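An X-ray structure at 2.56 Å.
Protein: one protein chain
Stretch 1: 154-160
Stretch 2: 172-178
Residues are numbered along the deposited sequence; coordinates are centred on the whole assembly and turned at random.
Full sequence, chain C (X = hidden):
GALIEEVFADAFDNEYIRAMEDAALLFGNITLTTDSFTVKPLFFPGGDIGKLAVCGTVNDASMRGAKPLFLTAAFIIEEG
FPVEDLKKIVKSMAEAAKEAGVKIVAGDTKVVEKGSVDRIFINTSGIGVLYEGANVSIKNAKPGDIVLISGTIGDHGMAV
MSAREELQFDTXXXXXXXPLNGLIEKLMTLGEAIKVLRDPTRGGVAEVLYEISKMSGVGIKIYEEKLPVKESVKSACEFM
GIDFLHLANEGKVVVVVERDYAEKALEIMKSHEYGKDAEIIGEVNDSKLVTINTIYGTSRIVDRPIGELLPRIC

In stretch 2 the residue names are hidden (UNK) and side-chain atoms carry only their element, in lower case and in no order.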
# COMPACT_ATOMS: atom_id res chain seq x y z
N GLY C 154 12.39 12.37 18.91
CA GLY C 154 11.87 11.01 19.08
C GLY C 154 10.39 10.87 19.38
O GLY C 154 9.91 9.78 19.69
N ASP C 155 9.65 11.97 19.27
CA ASP C 155 8.23 11.99 19.56
C ASP C 155 7.42 11.01 18.73
O ASP C 155 6.79 10.09 19.27
CB ASP C 155 7.68 13.40 19.37
CG ASP C 155 7.99 14.29 20.53
OD1 ASP C 155 9.12 14.83 20.60
OD2 ASP C 155 7.10 14.44 21.38
N HIS C 156 7.43 11.21 17.41
CA HIS C 156 6.61 10.42 16.51
C HIS C 156 6.95 8.92 16.62
O HIS C 156 6.06 8.10 16.86
CB HIS C 156 6.78 10.90 15.08
CG HIS C 156 5.94 10.15 14.10
ND1 HIS C 156 4.63 10.47 13.84
CD2 HIS C 156 6.23 9.07 13.32
CE1 HIS C 156 4.14 9.63 12.94
NE2 HIS C 156 5.10 8.77 12.61
N GLY C 157 8.23 8.59 16.45
CA GLY C 157 8.70 7.22 16.57
C GLY C 157 8.20 6.50 17.80
O GLY C 157 7.70 5.37 17.71
N MET C 158 8.32 7.13 18.96
CA MET C 158 7.87 6.49 20.18
C MET C 158 6.35 6.45 20.29
O MET C 158 5.79 5.50 20.83
CB MET C 158 8.51 7.13 21.42
CG MET C 158 8.27 6.35 22.72
SD MET C 158 8.64 4.57 22.64
CE MET C 158 10.43 4.59 22.70
N ALA C 159 5.67 7.46 19.74
CA ALA C 159 4.21 7.52 19.80
C ALA C 159 3.54 6.38 19.03
O ALA C 159 2.69 5.69 19.57
CB ALA C 159 3.70 8.89 19.33
N VAL C 160 3.94 6.19 17.77
CA VAL C 160 3.34 5.11 16.97
C VAL C 160 3.77 3.73 17.47
O VAL C 160 2.97 2.81 17.48
CB VAL C 160 3.51 5.29 15.42
CG1 VAL C 160 3.52 6.77 15.03
CG2 VAL C 160 4.76 4.59 14.89
N UNK C 172 1.33 9.16 28.49
CA UNK C 172 1.05 8.94 27.07
C UNK C 172 1.93 9.84 26.19
O UNK C 172 2.19 11.00 26.55
c UNK C 172 -0.72 10.19 28.11
c UNK C 172 0.16 9.70 29.21
c UNK C 172 -0.43 9.32 26.94
N UNK C 173 2.41 9.29 25.08
CA UNK C 173 3.27 10.00 24.16
C UNK C 173 2.50 10.33 22.89
O UNK C 173 1.85 9.47 22.31
c UNK C 173 5.48 9.21 25.07
c UNK C 173 6.34 7.99 25.23
c UNK C 173 4.57 9.20 23.85
c UNK C 173 5.32 9.81 22.67
N UNK C 174 2.57 11.60 22.50
CA UNK C 174 1.89 12.11 21.31
C UNK C 174 2.88 12.34 20.18
O UNK C 174 4.03 12.72 20.41
c UNK C 174 -0.90 13.03 24.79
c UNK C 174 -1.29 13.10 22.04
c UNK C 174 -2.19 12.89 24.26
c UNK C 174 -2.39 12.92 22.89
c UNK C 174 0.00 13.24 22.55
c UNK C 174 1.17 13.41 21.63
c UNK C 174 0.19 13.20 23.93
N UNK C 175 2.41 12.10 18.96
CA UNK C 175 3.18 12.39 17.77
C UNK C 175 3.33 13.90 17.58
O UNK C 175 2.51 14.67 18.08
c UNK C 175 2.50 11.79 16.55
o UNK C 175 3.22 12.11 15.38
N UNK C 176 4.37 14.31 16.87
CA UNK C 176 4.70 15.72 16.73
C UNK C 176 4.35 16.26 15.34
O UNK C 176 4.76 17.36 15.00
c UNK C 176 6.19 15.95 17.02
o UNK C 176 8.31 15.63 15.94
c UNK C 176 7.11 15.26 16.01
o UNK C 176 6.67 14.34 15.29
N UNK C 177 3.60 15.47 14.56
CA UNK C 177 3.24 15.81 13.18
C UNK C 177 2.84 17.27 13.05
O UNK C 177 1.90 17.74 13.72
c UNK C 177 2.21 13.54 13.07
c UNK C 177 2.00 15.04 11.12
c UNK C 177 2.06 14.96 12.64
N UNK C 178 3.56 17.97 12.18
CA UNK C 178 3.37 19.40 11.95
C UNK C 178 3.97 19.82 10.61
O UNK C 178 4.95 19.21 10.15
c UNK C 178 3.99 20.20 13.08

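Position 172 carries three side-chain carbons that close a ring onto the backbone N. Nothing of stretch 1 lies near them. The closed ring identifies Pro 172.

Position 173 has four carbons. They fork at the first, and one arm is two carbons long. The end of the long arm lies 3.6 Å from CG of Met 158, and the short arm lies 3.8 Å from CB of Ala 159. A fork at CB with unequal arms means Ile 173. Its CD1 is the atom near Met 158 CG, and its CG2 also comes within 3.7 Å of Asp 155 O.

Position 174 shows one carbon and then a ring of six carbons, with no oxygen on the ring. The CA-to-CB bond points away from stretch 1, and even CB of this position is 5.7 Å from CB of Ala 159. This is Phe 174. It meets the helix through its backbone: its C is 3.6 Å from CB of Ala 159.

Position 175 has one carbon and one oxygen. The oxygen lies 2.7 Å from ND1 of His 156, at the edge of the imidazole and near its plane. A single carbon bearing a single oxygen is Ser 175. The pair is a hydrogen bond in which either atom could be the donor. The place of OG is less sure, because it sits too close to a neighbour in the model.

Position 176 has two carbons, the second carrying two oxygens. The first carbon is 3.8 Å from CB of Asp 155, and one oxygen is 3.4 Å from CB of His 156. The short carboxylate gives Asp 176. Both its oxygens are hydrogen-bonded elsewhere in the structure.

Position 177 has three carbons, one carrying the other two. One branch comes within 4.0 Å of ND1 of His 156. The even fork marks Val 177.

Position 178 has one carbon, far from stretch 1. It is Ala 178.

The contact sets a segment without regular helix or strand against a helix that starts at Asp 155, with Gly 154 at the N-cap position. The backbones come close at one point, where CA of His 156 and CA of Ser 175 are 4.2 Å apart. CB of Ala 159 rests against the backbone of the other stretch, 3.5 Å from N of Ser 175. Ile 173 supplies the apolar packing, against Met 158 and Ala 159. The bond between His 156 and Ser 175 is the one hydrogen bond between the stretches. The two stretches together bury 383 Å².

Stretch 2 (172-178) PIFSDVA
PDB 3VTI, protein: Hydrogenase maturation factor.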